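Local coordinates for protein cyclodipeptide synthase, BtCDPS (Bacillus thermoamylovorans, PDB 6ZTU) that is a cyclodipeptide synthase and so probably joins two aminoacyl groups, in this family usually delivered on tRNA, into a cyclic dipeptide, at residues K26-L31 with N58-L63; E20-N25 with E195-Y200; P182-G187 with Q223-L228. All coordinates share one frame; numbering follows the deposited sequence.

Interaction 1 of 3, residues K26-L31 with N58-L63; sequences KTHILL and NVTVLL. With 0RE ((2S)-hexane-1,2-diol), chain B.
Ile29 and Leu31 pair in parallel with the strand of Asn58-Leu63, the short axes 4.5 Å apart and 21° from exact alignment, through Ile29 N to Asn58 O, Thr60 N to Ile29 O, Leu31 N to Thr60 O and Leu62 N to Leu31 O. On the face that carries His28, Leu30 and Thr60, the imidazole swings across to the partner strand: chi1 of 180° sets CG anti to the backbone N, and from there NE2 donates to Thr60 OG1 at 2.7 Å, a nearly straight bond with the hydroxyl in the ring plane. His28 ND1 is engaged by Ser196 OG and Thr60 OG1 also by Asp109, so both ring nitrogens are held and the rotation of the ring is fixed. The edge of the same ring, at CD2, lies 3.6 Å from Asn58 CB. Beyond it, Leu30 CD1 rests 3.6 Å from Thr60 CG2 and 3.8 Å from Leu62 CB. Asn58 ND2 reaches back to Thr27 O at 2.9 Å, with that oxygen close to the amide plane, and so ties the loop ahead of the strand. On the other face Ile29 CG2 lies beside Val59 CG2 at 4.1 Å, while Leu31 CD1 reaches Val59 CG1. The two strands belong to a beta-alpha-beta unit whose helix 42-55 packs on Ile29 and Leu31; helix 167-191 covers Leu30 and Leu62 from the opposite face, and strands 196-200 and 110-112 continue the sheet on either side.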
# COMPACT_ATOMS: atom_id res chain seq x y z
N LYS A 26 -18.99 -0.16 2.52
CA LYS A 26 -18.68 0.62 1.31
C LYS A 26 -18.40 2.09 1.61
O LYS A 26 -18.54 2.94 0.73
CB LYS A 26 -19.80 0.49 0.27
CG LYS A 26 -19.98 -0.94 -0.27
CD LYS A 26 -18.79 -1.41 -1.12
CE LYS A 26 -18.85 -2.90 -1.40
NZ LYS A 26 -20.19 -3.31 -1.91
N THR A 27 -17.97 2.40 2.84
CA THR A 27 -17.71 3.79 3.23
C THR A 27 -16.52 4.37 2.46
O THR A 27 -16.59 5.48 1.91
CB THR A 27 -17.46 3.87 4.73
OG1 THR A 27 -18.60 3.39 5.45
CG2 THR A 27 -17.15 5.31 5.18
N HIS A 28 -15.41 3.64 2.43
CA HIS A 28 -14.20 4.21 1.84
C HIS A 28 -13.26 3.08 1.44
O HIS A 28 -13.12 2.09 2.16
CB HIS A 28 -13.50 5.15 2.83
CG HIS A 28 -12.25 5.77 2.29
ND1 HIS A 28 -11.01 5.20 2.47
CD2 HIS A 28 -12.05 6.90 1.58
CE1 HIS A 28 -10.10 5.96 1.89
NE2 HIS A 28 -10.71 6.99 1.34
N ILE A 29 -12.62 3.25 0.29
CA ILE A 29 -11.55 2.37 -0.16
C ILE A 29 -10.30 3.21 -0.41
O ILE A 29 -10.37 4.32 -0.96
CB ILE A 29 -11.95 1.55 -1.41
CG1 ILE A 29 -10.85 0.58 -1.82
CG2 ILE A 29 -12.31 2.49 -2.56
CD1 ILE A 29 -11.30 -0.46 -2.86
N LEU A 30 -9.16 2.70 0.05
CA LEU A 30 -7.85 3.27 -0.22
C LEU A 30 -7.14 2.32 -1.18
O LEU A 30 -6.88 1.16 -0.83
CB LEU A 30 -7.05 3.44 1.08
CG LEU A 30 -5.67 4.12 0.98
CD1 LEU A 30 -5.83 5.56 0.45
CD2 LEU A 30 -4.96 4.12 2.30
N LEU A 31 -6.83 2.80 -2.38
CA LEU A 31 -6.23 1.97 -3.42
C LEU A 31 -4.71 2.11 -3.33
O LEU A 31 -4.18 3.19 -3.55
CB LEU A 31 -6.74 2.39 -4.80
CG LEU A 31 -8.22 2.12 -5.04
CD1 LEU A 31 -8.67 2.85 -6.30
CD2 LEU A 31 -8.45 0.61 -5.18
N ASN A 58 -16.63 6.73 -0.97
CA ASN A 58 -15.45 7.57 -1.05
C ASN A 58 -14.27 6.73 -1.51
O ASN A 58 -14.12 5.59 -1.08
CB ASN A 58 -15.12 8.19 0.31
CG ASN A 58 -16.28 8.96 0.89
OD1 ASN A 58 -16.50 10.12 0.55
ND2 ASN A 58 -17.04 8.32 1.77
N VAL A 59 -13.44 7.32 -2.37
CA VAL A 59 -12.30 6.67 -3.00
C VAL A 59 -11.08 7.56 -2.82
O VAL A 59 -11.12 8.75 -3.14
CB VAL A 59 -12.55 6.42 -4.50
CG1 VAL A 59 -11.33 5.79 -5.14
CG2 VAL A 59 -13.82 5.59 -4.72
N THR A 60 -9.98 6.97 -2.36
CA THR A 60 -8.69 7.64 -2.25
C THR A 60 -7.63 6.72 -2.86
O THR A 60 -7.73 5.50 -2.76
CB THR A 60 -8.34 7.96 -0.79
OG1 THR A 60 -9.40 8.73 -0.20
CG2 THR A 60 -7.02 8.74 -0.69
N VAL A 61 -6.63 7.33 -3.49
CA VAL A 61 -5.49 6.60 -4.06
C VAL A 61 -4.25 6.92 -3.24
O VAL A 61 -3.94 8.09 -3.00
CB VAL A 61 -5.29 6.99 -5.54
CG1 VAL A 61 -4.00 6.41 -6.10
CG2 VAL A 61 -6.49 6.53 -6.37
N LEU A 62 -3.52 5.88 -2.83
CA LEU A 62 -2.27 6.03 -2.09
C LEU A 62 -1.10 5.65 -2.99
O LEU A 62 -1.04 4.52 -3.48
CB LEU A 62 -2.25 5.15 -0.84
CG LEU A 62 -1.02 5.34 0.06
CD1 LEU A 62 -1.05 6.72 0.76
CD2 LEU A 62 -0.94 4.20 1.08
N LEU A 63 -0.16 6.58 -3.16
CA LEU A 63 1.06 6.38 -3.92
C LEU A 63 2.26 6.34 -2.99
O LEU A 63 2.20 6.76 -1.83
CB LEU A 63 1.25 7.50 -4.94
CG LEU A 63 0.07 7.81 -5.86
CD1 LEU A 63 0.47 8.92 -6.85
CD2 LEU A 63 -0.38 6.57 -6.59
O01 0RE B . 2.31 -2.03 -0.42
C02 0RE B . 1.44 -2.12 -1.50
C03 0RE B . 0.26 -1.18 -1.25
O04 0RE B . -0.64 -1.78 -0.36
C05 0RE B . 0.79 0.13 -0.67
C06 0RE B . 1.75 0.79 -1.67
C07 0RE B . 2.37 2.01 -1.00
C08 0RE B . 1.84 3.22 -1.74

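Interaction 2 of 3, residues E20-N25 with E195-Y200; sequences EKIYKN and ESVLAY. With 0RE ((2S)-hexane-1,2-diol), chain B.
Ile22 lays its CG2 methyl against the start of strand 196-200, 3.5 Å from Ser196 O and 3.8 Å from Val197 CG1. The same methyl packs on the aliphatic part of Glu195, 3.9 Å from its CB and CG, while the other branch, CG1, passes Glu195 OE1 at 3.8 Å; the two side chains run antiparallel past one another. Val197 CG1 also touches Tyr23 CB at 4.2 Å and thereby meets two successive residues of the helix. The helix crosses the strand almost perpendicularly, at 100° between the short axes. One turn on from Ile22, Asn25 turns its amide across the end of Glu195. ND2 donates to OE1 at 3.0 Å, from the syn side and 24° out of the carboxylate plane; a second, weak bond runs from ND2 to OE2. The two planes stand 35° apart. OE2 has its stronger partner in Thr27 OG1, just past the helix. At the far end of the strand Tyr200 offers a ring face to the hexanediol, whose C02 lies 3.5 Å from CE1. The Glu195 carboxylate is therefore gripped by a neutral amide and a hydroxyl from the end of helix 17-25 and the turn after it, bonds that probably steady its charge and pin this turn to the sheet, while the branches of Ile22 and Val197 supply the apolar part of the contact.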
# COMPACT_ATOMS: atom_id res chain seq x y z
N GLU A 20 -14.36 -7.68 6.30
CA GLU A 20 -15.52 -7.94 5.46
C GLU A 20 -16.67 -7.00 5.81
O GLU A 20 -17.36 -6.51 4.92
CB GLU A 20 -15.96 -9.39 5.62
CG GLU A 20 -17.14 -9.77 4.76
CD GLU A 20 -17.54 -11.22 4.96
OE1 GLU A 20 -17.44 -11.73 6.10
OE2 GLU A 20 -17.95 -11.85 3.96
N LYS A 21 -16.89 -6.77 7.11
CA LYS A 21 -17.95 -5.85 7.54
C LYS A 21 -17.67 -4.44 7.02
O LYS A 21 -18.57 -3.77 6.49
CB LYS A 21 -18.07 -5.84 9.06
CG LYS A 21 -18.56 -7.15 9.67
CD LYS A 21 -18.30 -7.21 11.17
CE LYS A 21 -19.19 -8.25 11.83
NZ LYS A 21 -20.61 -8.13 11.38
N ILE A 22 -16.43 -3.98 7.16
CA ILE A 22 -16.08 -2.64 6.70
C ILE A 22 -16.23 -2.54 5.19
O ILE A 22 -16.72 -1.54 4.66
CB ILE A 22 -14.66 -2.27 7.16
CG1 ILE A 22 -14.62 -2.21 8.68
CG2 ILE A 22 -14.23 -0.96 6.51
CD1 ILE A 22 -13.21 -2.16 9.26
N TYR A 23 -15.80 -3.58 4.48
CA TYR A 23 -15.96 -3.61 3.03
C TYR A 23 -17.43 -3.53 2.63
O TYR A 23 -17.80 -2.79 1.72
CB TYR A 23 -15.32 -4.87 2.45
CG TYR A 23 -15.78 -5.22 1.07
CD1 TYR A 23 -15.42 -4.44 -0.01
CD2 TYR A 23 -16.58 -6.34 0.84
CE1 TYR A 23 -15.84 -4.75 -1.28
CE2 TYR A 23 -17.00 -6.65 -0.43
CZ TYR A 23 -16.63 -5.85 -1.49
OH TYR A 23 -17.04 -6.15 -2.77
N LYS A 24 -18.28 -4.30 3.31
CA LYS A 24 -19.70 -4.28 2.96
C LYS A 24 -20.35 -2.94 3.28
O LYS A 24 -21.36 -2.60 2.65
CB LYS A 24 -20.42 -5.42 3.67
CG LYS A 24 -20.14 -6.78 3.03
CD LYS A 24 -20.84 -7.89 3.80
CE LYS A 24 -20.42 -9.26 3.28
NZ LYS A 24 -20.72 -9.40 1.82
N ASN A 25 -19.80 -2.18 4.22
CA ASN A 25 -20.32 -0.84 4.48
C ASN A 25 -20.02 0.13 3.33
O ASN A 25 -20.70 1.15 3.21
CB ASN A 25 -19.74 -0.29 5.78
CG ASN A 25 -20.28 -0.99 7.01
OD1 ASN A 25 -21.34 -1.62 6.97
ND2 ASN A 25 -19.55 -0.88 8.11
N GLU A 195 -14.41 4.72 8.47
CA GLU A 195 -13.82 3.39 8.32
C GLU A 195 -13.31 3.28 6.89
O GLU A 195 -13.70 4.05 6.01
CB GLU A 195 -14.85 2.29 8.63
CG GLU A 195 -16.00 2.30 7.63
CD GLU A 195 -17.22 1.52 8.08
OE1 GLU A 195 -17.10 0.62 8.94
OE2 GLU A 195 -18.31 1.83 7.55
N SER A 196 -12.42 2.30 6.66
CA SER A 196 -11.83 2.18 5.33
C SER A 196 -11.25 0.78 5.16
O SER A 196 -10.90 0.13 6.14
CB SER A 196 -10.72 3.21 5.11
OG SER A 196 -10.09 3.03 3.86
N VAL A 197 -11.16 0.33 3.91
CA VAL A 197 -10.34 -0.83 3.58
C VAL A 197 -9.22 -0.36 2.66
O VAL A 197 -9.47 0.35 1.69
CB VAL A 197 -11.13 -1.98 2.92
CG1 VAL A 197 -11.98 -2.72 3.95
CG2 VAL A 197 -12.00 -1.48 1.78
N LEU A 198 -7.99 -0.77 2.97
CA LEU A 198 -6.90 -0.69 2.00
C LEU A 198 -7.01 -1.88 1.06
O LEU A 198 -7.23 -3.01 1.52
CB LEU A 198 -5.55 -0.69 2.72
CG LEU A 198 -4.28 -0.85 1.88
CD1 LEU A 198 -4.11 0.38 0.97
CD2 LEU A 198 -3.07 -1.02 2.80
N ALA A 199 -6.88 -1.64 -0.24
CA ALA A 199 -7.12 -2.68 -1.24
C ALA A 199 -5.88 -2.91 -2.08
O ALA A 199 -5.28 -1.95 -2.58
CB ALA A 199 -8.31 -2.32 -2.15
N TYR A 200 -5.53 -4.17 -2.27
CA TYR A 200 -4.32 -4.54 -2.98
C TYR A 200 -4.56 -5.93 -3.56
O TYR A 200 -5.53 -6.59 -3.21
CB TYR A 200 -3.10 -4.52 -2.06
CG TYR A 200 -1.78 -4.52 -2.78
CD1 TYR A 200 -1.41 -3.46 -3.60
CD2 TYR A 200 -0.88 -5.57 -2.61
CE1 TYR A 200 -0.20 -3.46 -4.26
CE2 TYR A 200 0.34 -5.57 -3.26
CZ TYR A 200 0.68 -4.51 -4.08
OH TYR A 200 1.90 -4.51 -4.73
O01 0RE B . 2.31 -2.03 -0.42
C02 0RE B . 1.44 -2.12 -1.50
C03 0RE B . 0.26 -1.18 -1.25
O04 0RE B . -0.64 -1.78 -0.36
C05 0RE B . 0.79 0.13 -0.67
C06 0RE B . 1.75 0.79 -1.67
C07 0RE B . 2.37 2.01 -1.00
C08 0RE B . 1.84 3.22 -1.74

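Interaction 3 of 3, residues P182-G187 with Q223-L228; sequences PFFLSG and QGYIIL
Gln223 sets its side chain against the backbone carbonyls of segment 182-187, part of helix 167-191, and its aliphatic part makes the first group of contacts. CB lies 3.5 Å from Leu185 O and CG 3.4 Å from Phe184 O. The chain bends at its second torsion (chi2 68°), which places CD 3.3 Å from Gly187 N, so the amide lies against the backbone between Phe183 and Gly187. A side chain on Gly187 would be tight against Gln223 NE2 and would run into Phe183 O, so the bare backbone there lets the amide come close.

Between the two segments the hydrogen bonding runs through a water. It accepts from Gln223 NE2 at 3.0 Å and donates to Phe184 O at 2.7 Å and to Gly224 O at 2.8 Å, joining helix and strand through three bonds. Just beyond the segment, Gln223 OE1 accepts directly from Ala188 N, the next residue of the helix. An alanine in place of Gln223 would probably leave Ala188 N without this acceptor, deprive the water of its donor and open a gap beside Phe184 O and Gly187 N, where CG and the amide now lie.

Aromatic contact makes the last group. Phe184 and Tyr225 run alongside each other in the same sense, CE2 of the phenylalanine 4.1 Å from CE1 of the tyrosine. Trp204 meets both rings, and the Tyr225 hydroxyl is hydrogen-bonded to Arg202 O. Phe184 also touches Leu198 of the adjacent strand and the bound hexanediol. The whole is a helix laid across one face of a mixed beta-sheet, in a protein of the HUP clan with its Rossmann-like folds; here helix 167-191 carries Phe184 to the wall of the ligand pocket, with Tyr225 of the strand beside it.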
# COMPACT_ATOMS: atom_id res chain seq x y z
N PRO A 182 1.69 2.61 8.52
CA PRO A 182 0.58 3.26 9.22
C PRO A 182 -0.71 3.27 8.42
O PRO A 182 -1.79 3.29 9.04
CB PRO A 182 1.10 4.68 9.48
CG PRO A 182 2.59 4.52 9.55
CD PRO A 182 2.89 3.48 8.49
N PHE A 183 -0.65 3.24 7.09
CA PHE A 183 -1.89 3.22 6.30
C PHE A 183 -2.54 1.84 6.30
O PHE A 183 -3.76 1.75 6.22
CB PHE A 183 -1.63 3.69 4.87
CG PHE A 183 -1.43 5.17 4.80
CD1 PHE A 183 -2.53 6.01 4.74
CD2 PHE A 183 -0.16 5.72 4.87
CE1 PHE A 183 -2.37 7.38 4.73
CE2 PHE A 183 -0.00 7.09 4.85
CZ PHE A 183 -1.10 7.91 4.78
N PHE A 184 -1.74 0.76 6.39
CA PHE A 184 -2.30 -0.57 6.60
C PHE A 184 -3.01 -0.67 7.94
O PHE A 184 -4.00 -1.40 8.07
CB PHE A 184 -1.19 -1.64 6.59
CG PHE A 184 -0.52 -1.88 5.26
CD1 PHE A 184 0.27 -0.90 4.66
CD2 PHE A 184 -0.60 -3.13 4.65
CE1 PHE A 184 0.92 -1.16 3.45
CE2 PHE A 184 0.06 -3.40 3.45
CZ PHE A 184 0.83 -2.41 2.85
N LEU A 185 -2.47 -0.01 8.96
CA LEU A 185 -2.95 -0.16 10.33
C LEU A 185 -4.09 0.79 10.65
O LEU A 185 -5.01 0.42 11.39
CB LEU A 185 -1.82 0.09 11.33
CG LEU A 185 -0.63 -0.87 11.23
CD1 LEU A 185 0.52 -0.36 12.09
CD2 LEU A 185 -1.08 -2.26 11.66
N SER A 186 -4.06 2.00 10.08
CA SER A 186 -4.97 3.06 10.52
C SER A 186 -5.28 4.07 9.42
O SER A 186 -5.48 5.25 9.71
CB SER A 186 -4.37 3.81 11.73
OG SER A 186 -4.05 2.93 12.80
N GLY A 187 -5.36 3.63 8.15
CA GLY A 187 -5.57 4.57 7.06
C GLY A 187 -6.84 5.40 7.18
O GLY A 187 -6.84 6.60 6.90
N GLN A 223 -10.43 -0.17 10.54
CA GLN A 223 -9.53 -0.38 9.42
C GLN A 223 -9.62 -1.83 8.96
O GLN A 223 -9.58 -2.74 9.79
CB GLN A 223 -8.09 -0.03 9.82
CG GLN A 223 -7.11 -0.07 8.65
CD GLN A 223 -7.37 1.04 7.64
OE1 GLN A 223 -8.06 2.01 7.95
NE2 GLN A 223 -6.81 0.90 6.45
N GLY A 224 -9.74 -2.04 7.64
CA GLY A 224 -9.70 -3.36 7.06
C GLY A 224 -8.71 -3.44 5.91
O GLY A 224 -8.17 -2.43 5.46
N TYR A 225 -8.50 -4.66 5.44
CA TYR A 225 -7.63 -4.94 4.30
C TYR A 225 -8.35 -5.92 3.39
O TYR A 225 -8.90 -6.92 3.88
CB TYR A 225 -6.30 -5.55 4.76
CG TYR A 225 -5.30 -5.81 3.64
CD1 TYR A 225 -4.36 -4.85 3.29
CD2 TYR A 225 -5.30 -7.03 2.94
CE1 TYR A 225 -3.43 -5.09 2.26
CE2 TYR A 225 -4.37 -7.27 1.91
CZ TYR A 225 -3.44 -6.31 1.59
OH TYR A 225 -2.52 -6.54 0.58
N ILE A 226 -8.36 -5.66 2.09
CA ILE A 226 -8.99 -6.59 1.15
C ILE A 226 -8.04 -6.91 0.01
O ILE A 226 -7.29 -6.05 -0.46
CB ILE A 226 -10.33 -6.07 0.59
CG1 ILE A 226 -10.15 -4.74 -0.17
CG2 ILE A 226 -11.37 -5.98 1.69
CD1 ILE A 226 -11.41 -4.26 -0.82
N ILE A 227 -8.09 -8.16 -0.45
CA ILE A 227 -7.40 -8.59 -1.65
C ILE A 227 -8.37 -8.48 -2.82
O ILE A 227 -9.50 -8.98 -2.75
CB ILE A 227 -6.91 -10.04 -1.52
CG1 ILE A 227 -5.96 -10.20 -0.34
CG2 ILE A 227 -6.25 -10.50 -2.82
CD1 ILE A 227 -5.78 -11.67 0.07
N LEU A 228 -7.94 -7.82 -3.88
CA LEU A 228 -8.71 -7.72 -5.11
C LEU A 228 -8.22 -8.78 -6.08
O LEU A 228 -7.06 -8.75 -6.51
CB LEU A 228 -8.58 -6.33 -5.73
CG LEU A 228 -8.90 -5.16 -4.82
CD1 LEU A 228 -8.71 -3.87 -5.59
CD2 LEU A 228 -10.33 -5.29 -4.30
O HOH W 1 -5.54 -1.73 5.89

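How the interactions relate
All three interactions meet on one sheet, where strand 196-200 of interaction 2 lies between strand 28-32 of interaction 1 and strand 223-229 of interaction 3. Interactions 1 and 2, with centres about 9 Å apart, join through probable hydrogen bonds between Thr27 OG1 and Glu195 OE2 (2.6 Å) and between His28 ND1 and Ser196 OG. Interactions 2 and 3, centres about 8 Å apart, share backbone pairing such as Tyr200 O with Leu228 N at 2.8 Å. Phe183 packs on Leu62 CD2, its CG at 3.9 Å, and so links 182-187 to interaction 1. Leu62, Leu63, Tyr200 and Phe184, drawn from all three, line the hexanediol pocket; Glu180 hydrogen-bonds the ligand.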